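Local coordinates for protein pyridine synthase TbtD (Thermobispora bispora, PDB 5WA4) that probably catalyses the formal [4+2] aza-cycloaddition that forms the central pyridine ring of the thiopeptide antibiotic thiomuracin, and binds the leader peptide of its substrate, at residues Phe13-His18 with Asp23-Asp28; Pro116-Pro119 with Ile123-Glu126; Val138-Phe143 with Ile318-Leu323; His324-Gly329 with His333-Val338. All blocks are in the same frame, centred on the assembly; numbering follows the deposited sequence.

Contact 1: residues Phe13-His18 with Asp23-Asp28; sequences FRVDYH and DDLILD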
loop_
_atom_site.group_PDB
_atom_site.type_symbol
_atom_site.label_atom_id
_atom_site.label_comp_id
_atom_site.label_asym_id
_atom_site.label_seq_id
_atom_site.Cartn_x
_atom_site.Cartn_y
_atom_site.Cartn_z
ATOM N N PHE E 13 17.971 -40.066 5.772
ATOM C CA PHE E 13 19.291 -40.326 5.222
ATOM C C PHE E 13 19.695 -39.217 4.263
ATOM O O PHE E 13 18.858 -38.693 3.523
ATOM C CB PHE E 13 19.316 -41.684 4.520
ATOM C CG PHE E 13 19.388 -42.852 5.469
ATOM C CD1 PHE E 13 20.583 -43.187 6.084
ATOM C CD2 PHE E 13 18.259 -43.600 5.760
ATOM C CE1 PHE E 13 20.652 -44.255 6.966
ATOM C CE2 PHE E 13 18.325 -44.669 6.639
ATOM C CZ PHE E 13 19.521 -44.993 7.245
ATOM N N ARG E 14 20.976 -38.854 4.290
ATOM C CA ARG E 14 21.516 -37.880 3.357
ATOM C C ARG E 14 22.537 -38.513 2.387
ATOM O O ARG E 14 23.585 -38.994 2.816
ATOM C CB ARG E 14 22.173 -36.726 4.110
ATOM C CG ARG E 14 22.530 -35.567 3.181
ATOM C CD ARG E 14 23.489 -34.544 3.757
ATOM N NE ARG E 14 24.001 -33.691 2.684
ATOM C CZ ARG E 14 23.511 -32.495 2.361
ATOM N NH1 ARG E 14 22.486 -31.988 3.037
ATOM N NH2 ARG E 14 24.046 -31.802 1.364
ATOM N N VAL E 15 22.230 -38.496 1.088
ATOM C CA VAL E 15 23.150 -38.965 0.046
ATOM C C VAL E 15 23.697 -37.834 -0.839
ATOM O O VAL E 15 23.007 -37.393 -1.757
ATOM C CB VAL E 15 22.453 -39.968 -0.893
ATOM C CG1 VAL E 15 23.458 -40.589 -1.856
ATOM C CG2 VAL E 15 21.711 -41.017 -0.089
ATOM N N ASP E 16 24.928 -37.385 -0.593
ATOM C CA ASP E 16 25.544 -36.330 -1.415
ATOM C C ASP E 16 26.002 -36.819 -2.797
ATOM O O ASP E 16 26.668 -37.847 -2.922
ATOM C CB ASP E 16 26.739 -35.709 -0.682
ATOM C CG ASP E 16 26.331 -34.955 0.573
ATOM O OD1 ASP E 16 26.211 -35.588 1.648
ATOM O OD2 ASP E 16 26.152 -33.727 0.489
ATOM N N TYR E 17 25.659 -36.067 -3.835
ATOM C CA TYR E 17 25.999 -36.464 -5.191
ATOM C C TYR E 17 25.987 -35.226 -6.085
ATOM O O TYR E 17 25.131 -35.072 -6.949
ATOM C CB TYR E 17 25.012 -37.513 -5.661
ATOM C CG TYR E 17 25.429 -38.375 -6.824
ATOM C CD1 TYR E 17 26.560 -39.185 -6.765
ATOM C CD2 TYR E 17 24.648 -38.417 -7.970
ATOM C CE1 TYR E 17 26.907 -39.988 -7.834
ATOM C CE2 TYR E 17 24.981 -39.213 -9.049
ATOM C CZ TYR E 17 26.103 -40.003 -8.983
ATOM O OH TYR E 17 26.397 -40.791 -10.082
ATOM N N HIS E 18 26.957 -34.351 -5.853
ATOM C CA HIS E 18 26.952 -32.992 -6.390
ATOM C C HIS E 18 26.818 -32.842 -7.911
ATOM O O HIS E 18 25.875 -32.214 -8.396
ATOM C CB HIS E 18 28.221 -32.279 -5.928
ATOM C CG HIS E 18 28.362 -32.233 -4.438
ATOM N ND1 HIS E 18 29.560 -31.979 -3.810
ATOM C CD2 HIS E 18 27.447 -32.401 -3.459
ATOM C CE1 HIS E 18 29.378 -31.996 -2.500
ATOM N NE2 HIS E 18 28.108 -32.247 -2.258
ATOM N N ASP E 23 19.461 -38.581 -11.902
ATOM C CA ASP E 23 18.467 -39.565 -12.401
ATOM C C ASP E 23 19.021 -41.000 -12.348
ATOM O O ASP E 23 18.257 -41.967 -12.345
ATOM C CB ASP E 23 18.014 -39.247 -13.849
ATOM C CG ASP E 23 16.915 -38.168 -13.923
ATOM O OD1 ASP E 23 16.729 -37.416 -12.950
ATOM O OD2 ASP E 23 16.250 -38.032 -14.975
ATOM N N ASP E 24 20.351 -41.134 -12.312
ATOM C CA ASP E 24 20.992 -42.450 -12.334
ATOM C C ASP E 24 21.143 -43.002 -10.935
ATOM O O ASP E 24 20.946 -44.197 -10.714
ATOM C CB ASP E 24 22.370 -42.399 -13.018
ATOM C CG ASP E 24 22.293 -42.562 -14.540
ATOM O OD1 ASP E 24 21.436 -43.338 -15.044
ATOM O OD2 ASP E 24 23.103 -41.893 -15.221
ATOM N N LEU E 25 21.512 -42.134 -10.000
ATOM C CA LEU E 25 21.595 -42.521 -8.596
ATOM C C LEU E 25 20.244 -43.021 -8.113
ATOM O O LEU E 25 20.163 -43.948 -7.305
ATOM C CB LEU E 25 22.066 -41.350 -7.733
ATOM C CG LEU E 25 21.835 -41.425 -6.217
ATOM C CD1 LEU E 25 22.574 -42.575 -5.564
ATOM C CD2 LEU E 25 22.257 -40.127 -5.586
ATOM N N ILE E 26 19.187 -42.393 -8.617
ATOM C CA ILE E 26 17.828 -42.784 -8.275
ATOM C C ILE E 26 17.611 -44.229 -8.705
ATOM O O ILE E 26 17.355 -45.096 -7.863
ATOM C CB ILE E 26 16.772 -41.828 -8.928
ATOM C CG1 ILE E 26 16.651 -40.533 -8.118
ATOM C CG2 ILE E 26 15.400 -42.484 -9.047
ATOM C CD1 ILE E 26 15.846 -39.467 -8.811
ATOM N N LEU E 27 17.776 -44.491 -10.000
ATOM C CA LEU E 27 17.419 -45.778 -10.586
ATOM C C LEU E 27 18.377 -46.930 -10.269
ATOM O O LEU E 27 17.944 -48.075 -10.192
ATOM C CB LEU E 27 17.309 -45.628 -12.099
ATOM C CG LEU E 27 16.291 -44.599 -12.572
ATOM C CD1 LEU E 27 16.259 -44.505 -14.094
ATOM C CD2 LEU E 27 14.939 -44.970 -12.021
ATOM N N ASP E 28 19.666 -46.637 -10.107
ATOM C CA ASP E 28 20.697 -47.684 -10.044
ATOM C C ASP E 28 21.235 -47.902 -8.640
ATOM O O ASP E 28 21.875 -48.916 -8.358
ATOM C CB ASP E 28 21.876 -47.352 -10.973
ATOM C CG ASP E 28 21.487 -47.317 -12.447
ATOM O OD1 ASP E 28 20.372 -47.777 -12.792
ATOM O OD2 ASP E 28 22.315 -46.837 -13.263
#

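Contact 2: residues Pro116-Pro119 with Ile123-Glu126; sequences PWSP and IHAE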
loop_
_atom_site.group_PDB
_atom_site.type_symbol
_atom_site.label_atom_id
_atom_site.label_comp_id
_atom_site.label_asym_id
_atom_site.label_seq_id
_atom_site.Cartn_x
_atom_site.Cartn_y
_atom_site.Cartn_z
ATOM N N PRO E 116 30.048 -24.942 5.197
ATOM C CA PRO E 116 30.693 -25.726 4.139
ATOM C C PRO E 116 29.834 -26.890 3.658
ATOM O O PRO E 116 29.170 -27.498 4.498
ATOM C CB PRO E 116 31.943 -26.276 4.836
ATOM C CG PRO E 116 32.188 -25.359 5.974
ATOM C CD PRO E 116 30.830 -25.001 6.444
ATOM N N TRP E 117 29.870 -27.218 2.367
ATOM C CA TRP E 117 29.132 -28.380 1.856
ATOM C C TRP E 117 29.505 -29.675 2.581
ATOM O O TRP E 117 30.610 -29.835 3.103
ATOM C CB TRP E 117 29.355 -28.565 0.346
ATOM C CG TRP E 117 28.612 -27.556 -0.502
ATOM C CD1 TRP E 117 28.045 -26.395 -0.070
ATOM C CD2 TRP E 117 28.354 -27.622 -1.916
ATOM N NE1 TRP E 117 27.452 -25.736 -1.121
ATOM C CE2 TRP E 117 27.622 -26.469 -2.262
ATOM C CE3 TRP E 117 28.653 -28.555 -2.919
ATOM C CZ2 TRP E 117 27.202 -26.209 -3.568
ATOM C CZ3 TRP E 117 28.228 -28.298 -4.227
ATOM C CH2 TRP E 117 27.509 -27.140 -4.534
ATOM N N SER E 118 28.539 -30.580 2.641
ATOM C CA SER E 118 28.776 -31.964 3.018
ATOM C C SER E 118 29.713 -32.581 1.979
ATOM O O SER E 118 29.691 -32.179 0.809
ATOM C CB SER E 118 27.444 -32.720 3.091
ATOM O OG SER E 118 27.602 -34.116 2.956
ATOM N N PRO E 119 30.551 -33.542 2.401
ATOM C CA PRO E 119 31.465 -34.270 1.515
ATOM C C PRO E 119 30.741 -34.961 0.376
ATOM O O PRO E 119 29.699 -35.568 0.615
ATOM C CB PRO E 119 32.102 -35.289 2.448
ATOM C CG PRO E 119 32.059 -34.629 3.787
ATOM C CD PRO E 119 30.755 -33.905 3.813
ATOM N N ILE E 123 27.487 -40.895 2.482
ATOM C CA ILE E 123 26.162 -41.214 3.012
ATOM C C ILE E 123 26.114 -40.922 4.494
ATOM O O ILE E 123 26.897 -41.471 5.262
ATOM C CB ILE E 123 25.785 -42.695 2.794
ATOM C CG1 ILE E 123 25.415 -42.941 1.333
ATOM C CG2 ILE E 123 24.638 -43.090 3.706
ATOM C CD1 ILE E 123 25.093 -44.388 1.013
ATOM N N HIS E 124 25.197 -40.053 4.904
ATOM C CA HIS E 124 25.052 -39.732 6.317
ATOM C C HIS E 124 23.656 -40.121 6.790
ATOM O O HIS E 124 22.655 -39.820 6.132
ATOM C CB HIS E 124 25.308 -38.248 6.565
ATOM C CG HIS E 124 26.599 -37.754 6.000
ATOM N ND1 HIS E 124 27.762 -37.691 6.743
ATOM C CD2 HIS E 124 26.917 -37.306 4.762
ATOM C CE1 HIS E 124 28.738 -37.220 5.986
ATOM N NE2 HIS E 124 28.253 -36.978 4.780
ATOM N N ALA E 125 23.601 -40.824 7.916
ATOM C CA ALA E 125 22.341 -41.133 8.566
ATOM C C ALA E 125 22.001 -39.944 9.455
ATOM O O ALA E 125 22.839 -39.515 10.255
ATOM C CB ALA E 125 22.442 -42.422 9.371
ATOM N N GLU E 126 20.794 -39.395 9.293
ATOM C CA GLU E 126 20.453 -38.109 9.908
ATOM C C GLU E 126 19.475 -38.257 11.070
ATOM O O GLU E 126 19.142 -37.278 11.745
ATOM C CB GLU E 126 19.889 -37.129 8.855
ATOM C CG GLU E 126 20.958 -36.462 7.947
ATOM C CD GLU E 126 20.400 -35.368 7.039
ATOM O OE1 GLU E 126 19.178 -35.342 6.793
ATOM O OE2 GLU E 126 21.182 -34.517 6.578
#

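Contact 3: residues Val138-Phe143 with Ile318-Leu323; sequences VLLADF and INCTYL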
loop_
_atom_site.group_PDB
_atom_site.type_symbol
_atom_site.label_atom_id
_atom_site.label_comp_id
_atom_site.label_asym_id
_atom_site.label_seq_id
_atom_site.Cartn_x
_atom_site.Cartn_y
_atom_site.Cartn_z
ATOM N N VAL E 138 1.998 -35.322 6.813
ATOM C CA VAL E 138 1.612 -36.718 6.851
ATOM C C VAL E 138 0.972 -37.080 5.509
ATOM O O VAL E 138 1.269 -38.126 4.925
ATOM C CB VAL E 138 0.663 -36.995 8.075
ATOM C CG1 VAL E 138 -0.352 -38.093 7.790
ATOM C CG2 VAL E 138 1.483 -37.340 9.310
ATOM N N LEU E 139 0.127 -36.194 5.006
ATOM C CA LEU E 139 -0.487 -36.379 3.702
ATOM C C LEU E 139 0.568 -36.354 2.575
ATOM O O LEU E 139 0.529 -37.156 1.634
ATOM C CB LEU E 139 -1.531 -35.296 3.470
ATOM C CG LEU E 139 -2.421 -35.497 2.254
ATOM C CD1 LEU E 139 -3.217 -36.753 2.478
ATOM C CD2 LEU E 139 -3.322 -34.281 1.973
ATOM N N LEU E 140 1.516 -35.430 2.689
ATOM C CA LEU E 140 2.583 -35.262 1.701
ATOM C C LEU E 140 3.437 -36.517 1.590
ATOM O O LEU E 140 3.642 -37.046 0.496
ATOM C CB LEU E 140 3.457 -34.063 2.073
ATOM C CG LEU E 140 4.010 -33.237 0.918
ATOM C CD1 LEU E 140 2.865 -32.722 0.055
ATOM C CD2 LEU E 140 4.822 -32.077 1.475
ATOM N N ALA E 141 3.913 -36.980 2.744
ATOM C CA ALA E 141 4.677 -38.211 2.856
ATOM C C ALA E 141 3.958 -39.395 2.200
ATOM O O ALA E 141 4.573 -40.147 1.442
ATOM C CB ALA E 141 4.978 -38.512 4.319
ATOM N N ASP E 142 2.668 -39.562 2.486
ATOM C CA ASP E 142 1.894 -40.628 1.859
ATOM C C ASP E 142 1.924 -40.457 0.355
ATOM O O ASP E 142 2.152 -41.417 -0.396
ATOM C CB ASP E 142 0.437 -40.640 2.339
ATOM C CG ASP E 142 0.252 -41.307 3.706
ATOM O OD1 ASP E 142 1.258 -41.631 4.388
ATOM O OD2 ASP E 142 -0.930 -41.472 4.104
ATOM N N PHE E 143 1.690 -39.222 -0.081
ATOM C CA PHE E 143 1.691 -38.935 -1.508
ATOM C C PHE E 143 3.028 -39.299 -2.168
ATOM O O PHE E 143 3.047 -39.861 -3.253
ATOM C CB PHE E 143 1.377 -37.460 -1.783
ATOM C CG PHE E 143 1.673 -37.051 -3.193
ATOM C CD1 PHE E 143 0.769 -37.336 -4.210
ATOM C CD2 PHE E 143 2.888 -36.429 -3.516
ATOM C CE1 PHE E 143 1.044 -36.991 -5.530
ATOM C CE2 PHE E 143 3.181 -36.081 -4.824
ATOM C CZ PHE E 143 2.252 -36.363 -5.844
ATOM N N ILE E 318 -3.177 -30.527 -7.590
ATOM C CA ILE E 318 -2.354 -29.945 -8.642
ATOM C C ILE E 318 -0.998 -29.509 -8.055
ATOM O O ILE E 318 0.026 -29.585 -8.726
ATOM C CB ILE E 318 -3.040 -28.743 -9.346
ATOM C CG1 ILE E 318 -2.308 -28.395 -10.642
ATOM C CG2 ILE E 318 -3.027 -27.530 -8.492
ATOM C CD1 ILE E 318 -2.779 -29.223 -11.847
ATOM N N ASN E 319 -0.968 -29.087 -6.795
ATOM C CA ASN E 319 0.308 -28.699 -6.217
ATOM C C ASN E 319 1.196 -29.892 -5.942
ATOM O O ASN E 319 2.420 -29.813 -6.065
ATOM C CB ASN E 319 0.106 -27.893 -4.948
ATOM C CG ASN E 319 0.276 -26.421 -5.194
ATOM O OD1 ASN E 319 -0.685 -25.718 -5.527
ATOM N ND2 ASN E 319 1.518 -25.947 -5.086
ATOM N N CYS E 320 0.576 -31.003 -5.585
ATOM C CA CYS E 320 1.314 -32.230 -5.394
ATOM C C CYS E 320 1.917 -32.677 -6.751
ATOM O O CYS E 320 3.031 -33.195 -6.812
ATOM C CB CYS E 320 0.394 -33.305 -4.781
ATOM S SG CYS E 320 0.208 -33.177 -2.942
ATOM N N THR E 321 1.187 -32.458 -7.840
ATOM C CA THR E 321 1.717 -32.777 -9.149
ATOM C C THR E 321 2.992 -31.974 -9.423
ATOM O O THR E 321 4.033 -32.549 -9.802
ATOM C CB THR E 321 0.706 -32.501 -10.254
ATOM O OG1 THR E 321 -0.384 -33.415 -10.133
ATOM C CG2 THR E 321 1.355 -32.676 -11.615
ATOM N N TYR E 322 2.911 -30.658 -9.225
ATOM C CA TYR E 322 4.074 -29.811 -9.431
ATOM C C TYR E 322 5.215 -30.337 -8.577
ATOM O O TYR E 322 6.338 -30.380 -9.038
ATOM C CB TYR E 322 3.782 -28.349 -9.090
ATOM C CG TYR E 322 2.733 -27.679 -9.962
ATOM C CD1 TYR E 322 2.434 -28.161 -11.237
ATOM C CD2 TYR E 322 2.046 -26.557 -9.508
ATOM C CE1 TYR E 322 1.476 -27.544 -12.028
ATOM C CE2 TYR E 322 1.102 -25.925 -10.285
ATOM C CZ TYR E 322 0.809 -26.416 -11.544
ATOM O OH TYR E 322 -0.167 -25.790 -12.310
ATOM N N LEU E 323 4.927 -30.777 -7.352
ATOM C CA LEU E 323 5.980 -31.236 -6.447
ATOM C C LEU E 323 6.627 -32.545 -6.948
ATOM O O LEU E 323 7.821 -32.809 -6.686
ATOM C CB LEU E 323 5.437 -31.412 -5.023
ATOM C CG LEU E 323 5.221 -30.220 -4.071
ATOM C CD1 LEU E 323 4.613 -30.710 -2.789
ATOM C CD2 LEU E 323 6.516 -29.501 -3.737
#

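Contact 4: residues His324-Gly329 with His333-Val338; sequences HLTRLG and HQRFLV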
loop_
_atom_site.group_PDB
_atom_site.type_symbol
_atom_site.label_atom_id
_atom_site.label_comp_id
_atom_site.label_asym_id
_atom_site.label_seq_id
_atom_site.Cartn_x
_atom_site.Cartn_y
_atom_site.Cartn_z
ATOM N N HIS E 324 5.838 -33.339 -7.677
ATOM C CA HIS E 324 6.298 -34.563 -8.329
ATOM C C HIS E 324 7.283 -34.202 -9.441
ATOM O O HIS E 324 8.396 -34.702 -9.475
ATOM C CB HIS E 324 5.097 -35.323 -8.894
ATOM C CG HIS E 324 5.421 -36.632 -9.566
ATOM N ND1 HIS E 324 6.123 -37.647 -8.942
ATOM C CD2 HIS E 324 5.086 -37.108 -10.795
ATOM C CE1 HIS E 324 6.209 -38.684 -9.759
ATOM N NE2 HIS E 324 5.582 -38.386 -10.886
ATOM N N LEU E 325 6.858 -33.322 -10.349
ATOM C CA LEU E 325 7.684 -32.891 -11.468
ATOM C C LEU E 325 9.040 -32.353 -10.972
ATOM O O LEU E 325 10.067 -32.649 -11.567
ATOM C CB LEU E 325 6.966 -31.829 -12.308
ATOM C CG LEU E 325 5.560 -32.184 -12.778
ATOM C CD1 LEU E 325 4.898 -31.048 -13.538
ATOM C CD2 LEU E 325 5.535 -33.461 -13.595
ATOM N N THR E 326 9.061 -31.592 -9.884
ATOM C CA THR E 326 10.346 -31.184 -9.317
ATOM C C THR E 326 11.150 -32.427 -8.896
ATOM O O THR E 326 12.383 -32.440 -8.960
ATOM C CB THR E 326 10.172 -30.192 -8.115
ATOM O OG1 THR E 326 9.994 -28.864 -8.617
ATOM C CG2 THR E 326 11.396 -30.200 -7.177
ATOM N N ARG E 327 10.460 -33.490 -8.501
ATOM C CA ARG E 327 11.159 -34.709 -8.090
ATOM C C ARG E 327 11.707 -35.449 -9.325
ATOM O O ARG E 327 12.648 -36.240 -9.222
ATOM C CB ARG E 327 10.223 -35.614 -7.300
ATOM C CG ARG E 327 10.889 -36.538 -6.330
ATOM C CD ARG E 327 9.805 -37.365 -5.681
ATOM N NE ARG E 327 10.321 -38.468 -4.887
ATOM C CZ ARG E 327 9.614 -39.559 -4.615
ATOM N NH1 ARG E 327 8.379 -39.676 -5.091
ATOM N NH2 ARG E 327 10.138 -40.534 -3.881
ATOM N N LEU E 328 11.102 -35.188 -10.486
ATOM C CA LEU E 328 11.542 -35.777 -11.750
ATOM C C LEU E 328 12.751 -35.041 -12.351
ATOM O O LEU E 328 13.403 -35.555 -13.259
ATOM C CB LEU E 328 10.405 -35.788 -12.778
ATOM C CG LEU E 328 9.115 -36.545 -12.453
ATOM C CD1 LEU E 328 8.171 -36.539 -13.646
ATOM C CD2 LEU E 328 9.402 -37.964 -12.012
ATOM N N GLY E 329 13.037 -33.838 -11.860
ATOM C CA GLY E 329 14.143 -33.058 -12.369
ATOM C C GLY E 329 13.736 -31.755 -13.041
ATOM O O GLY E 329 14.594 -30.913 -13.315
ATOM N N HIS E 333 11.347 -23.150 -14.242
ATOM C CA HIS E 333 11.191 -22.513 -15.544
ATOM C C HIS E 333 10.547 -23.459 -16.535
ATOM O O HIS E 333 9.649 -23.078 -17.296
ATOM C CB HIS E 333 12.552 -22.052 -16.095
ATOM C CG HIS E 333 12.456 -21.364 -17.416
ATOM N ND1 HIS E 333 12.081 -20.047 -17.543
ATOM C CD2 HIS E 333 12.599 -21.836 -18.677
ATOM C CE1 HIS E 333 12.026 -19.723 -18.824
ATOM N NE2 HIS E 333 12.344 -20.793 -19.530
ATOM N N GLN E 334 11.013 -24.701 -16.545
ATOM C CA GLN E 334 10.411 -25.675 -17.444
ATOM C C GLN E 334 8.948 -25.890 -17.041
ATOM O O GLN E 334 8.068 -25.956 -17.907
ATOM C CB GLN E 334 11.190 -26.992 -17.436
ATOM C CG GLN E 334 12.565 -26.956 -18.109
ATOM C CD GLN E 334 13.287 -28.298 -18.032
ATOM O OE1 GLN E 334 13.642 -28.778 -16.955
ATOM N NE2 GLN E 334 13.476 -28.925 -19.189
ATOM N N ARG E 335 8.683 -25.968 -15.732
ATOM C CA ARG E 335 7.313 -26.146 -15.241
ATOM C C ARG E 335 6.399 -25.022 -15.709
ATOM O O ARG E 335 5.329 -25.292 -16.289
ATOM C CB ARG E 335 7.270 -26.235 -13.721
ATOM C CG ARG E 335 5.912 -26.776 -13.187
ATOM C CD ARG E 335 5.607 -26.267 -11.772
ATOM N NE ARG E 335 6.827 -26.322 -10.982
ATOM C CZ ARG E 335 7.234 -25.353 -10.174
ATOM N NH1 ARG E 335 6.503 -24.256 -10.039
ATOM N NH2 ARG E 335 8.373 -25.484 -9.500
ATOM N N PHE E 336 6.816 -23.768 -15.495
ATOM C CA PHE E 336 6.003 -22.644 -15.959
ATOM C C PHE E 336 5.783 -22.659 -17.470
ATOM O O PHE E 336 4.695 -22.333 -17.944
ATOM C CB PHE E 336 6.610 -21.329 -15.508
ATOM C CG PHE E 336 6.637 -21.192 -14.016
ATOM C CD1 PHE E 336 5.453 -21.277 -13.282
ATOM C CD2 PHE E 336 7.821 -21.027 -13.335
ATOM C CE1 PHE E 336 5.454 -21.183 -11.889
ATOM C CE2 PHE E 336 7.833 -20.929 -11.936
ATOM C CZ PHE E 336 6.651 -21.008 -11.215
ATOM N N LEU E 337 6.784 -23.089 -18.232
ATOM C CA LEU E 337 6.630 -23.157 -19.679
ATOM C C LEU E 337 5.613 -24.208 -20.066
ATOM O O LEU E 337 4.720 -23.952 -20.888
ATOM C CB LEU E 337 7.966 -23.465 -20.347
ATOM C CG LEU E 337 7.931 -23.844 -21.824
ATOM C CD1 LEU E 337 7.498 -22.640 -22.638
ATOM C CD2 LEU E 337 9.289 -24.393 -22.256
ATOM N N VAL E 338 5.744 -25.397 -19.486
ATOM C CA VAL E 338 4.743 -26.452 -19.691
ATOM C C VAL E 338 3.289 -26.022 -19.323
ATOM O O VAL E 338 2.363 -26.258 -20.107
ATOM C CB VAL E 338 5.135 -27.707 -18.915
ATOM C CG1 VAL E 338 3.959 -28.630 -18.760
ATOM C CG2 VAL E 338 6.282 -28.401 -19.635
#

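Contact 1: residues Phe13-His18 with Asp23-Asp28
Leu25 meets both Val15 and Tyr17, and one methyl, CD2, does most of the work. CD2 lies 3.9 Å from CG1 of Val15, the two branched side chains reaching tip to tip. The same CD2 is 3.8 Å from CD2 of Tyr17, at an oblique angle to the ring. Further along the ring, CE2 of Tyr17 comes 3.8 Å from CB of Leu25; the two side chains run past one another, pointing opposite ways. Tyr17 carries CG anti to its own N (chi1 -160°), which brings the ring alongside Leu25. Its hydroxyl is held outside the pair, by the hydroxyl of Tyr82 and the backbone oxygen of Arg86. Leu56 and Tyr82 also touch Leu25. On strand 9-16, Asp16 points away from the helix. Arg14 grips it side-on, with NE 3.1 Å from OD1 and NH2 3.0 Å from OD2. The carboxylate carbon lies in the guanidinium plane, although the nitrogens approach 32° out of the carboxylate plane. The contact joins strand 9-16, first in the chain and an inner strand of the sheet, to helix 22-35. Between the segments the chemistry is purely apolar: shape and burial hold helix to strand, while the ion pair lies on the strand's other side.

Contact 2: residues Pro116-Pro119 with Ile123-Glu126
Ser118 and Pro119, in an extended loop, face the start of strand 123-128, with CA of Ser118 9.2 Å from CA of His124. His124 bridges that separation. Its CG is anti to the carbonyl carbon (chi1 -52°), and the imidazole is turned nearly square to the CA-CB-CG plane (chi2 -94°). The ring reaches the loop through its NE2 and CD2 atoms. OG of Ser118 lies 3.5 Å from NE2 and 3.7 Å from CD2 of His124, at an oblique angle to the ring. Beside it, CD of Pro119 comes within 4.1 Å of NE2 of His124, the two side chains crossing at about a right angle. The stronger polar ties of both groups lie elsewhere. NE2 of His124 is hydrogen-bonded to OG1 of Thr122, and OG of Ser118 probably to OD1 of Asp16, although that modelled distance is doubtfully short. Thr122 OG1 also bonds the backbone oxygen of Pro119, so it links the loop to the ring. The contact is partly buried, with Pro119 exposed. The loop leads from helix 98-107 into strand 123-128, an outer strand of the chain's antiparallel sheet. That strand pairs with strand 9-16, and Ile123, directed away from the loop, packs on helix 64-85.

Contact 3: residues Val138-Phe143 with Ile318-Leu323
Phe143 sets CG anti to its backbone N (chi1 167°), which extends the ring toward helix 307-328. There Cys320 holds SG beside its own N, anti to the carbonyl carbon, and both CB and SG come to lie over one face of the ring. CB of Cys320 stands 3.7 Å above the plane of the Phe143 ring, over its centre, and makes a CH-pi contact only 12° off the ring normal. SG of Cys320 is 4.2 Å from the centroid of the Phe143 ring, also close to the normal, a sulfur-aromatic contact over the same face. CZ of Phe143 also approaches the backbone oxygen of Cys320. Leu140, one turn earlier, completes the interface with a single methyl. Its CD1 lies 4.0 Å from SG of Cys320 and 3.9 Å from CD1 of Leu323, and the two leucine side chains cross at about a right angle. The sulfur touches both the ring face and the leucine methyl, which it meets from directions roughly at right angles. The short helical segments cross at -55°, their axes 11.5 Å apart at closest approach. Leu253 of helix 244-265 packs against Phe143 as well, adding a third helix. The contact rests on apolar and aromatic packing, with dispersion the likely main term. The thiol probably contributes as a polarisable group, with CB making the closer approach to the ring.

Contact 4: residues His324-Gly329 with His333-Val338
Two consecutive helices joined by a short turn make this contact, near the end of the modelled chain: helix 307-328 ends, the chain turns, and helix 332-352 begins. Arg335 bears most of it from the second helix. CG of Arg335 lies 4.4 Å from CD1 of Leu325, a loose apolar approach. Farther out, NH2 of Arg335 is 3.9 Å from OG1 of Thr326, which stands at the edge of the guanidinium and near its plane. The arginine chain bends at chi3 (-42°), turning the guanidinium off the line of its first carbons. Its NH1 is hydrogen-bonded to NE2 of His194, so that histidine holds the charged end from outside the helix pair. The first helix closes with a Schellman motif at Gly329, whose phi is positive (116°), a conformation glycine adopts readily. Two weak backbone bonds run from its N back into the last turn, to the oxygens of Leu325 and Thr326. Helix 164-178 borders the helix pair: Ala168 and Val172 touch Leu325, and Pro165 touches Gln334. On the second helix, Leu337 packs against an apolar side chain of the bound leader peptide, and His333 against Ser95 of a second subunit.

How the contacts relate
From the N terminus, contact 1 closes the short loop between strand 9-16 and helix 22-35. Contact 2 closes another, where the chain enters strand 123-128. Each uses a strand of the same sheet, and the two contacts touch directly, since strands 9-16 and 123-128 are neighbours. Contact 3 spans 174 intervening residues, bringing helix 135-159 to helix 307-328. Contact 4 then closes the turn after helix 307-328. The four run in series; none nests in or crosses another. Contacts 3 and 4 share helix 307-328, and Tyr322 packs on Arg335. Contacts 1 and 4 meet at Asp23 and Leu328, where the sheet region borders the helical part. Contacts 2 and 3 stay about 15 Å apart at their nearest atoms.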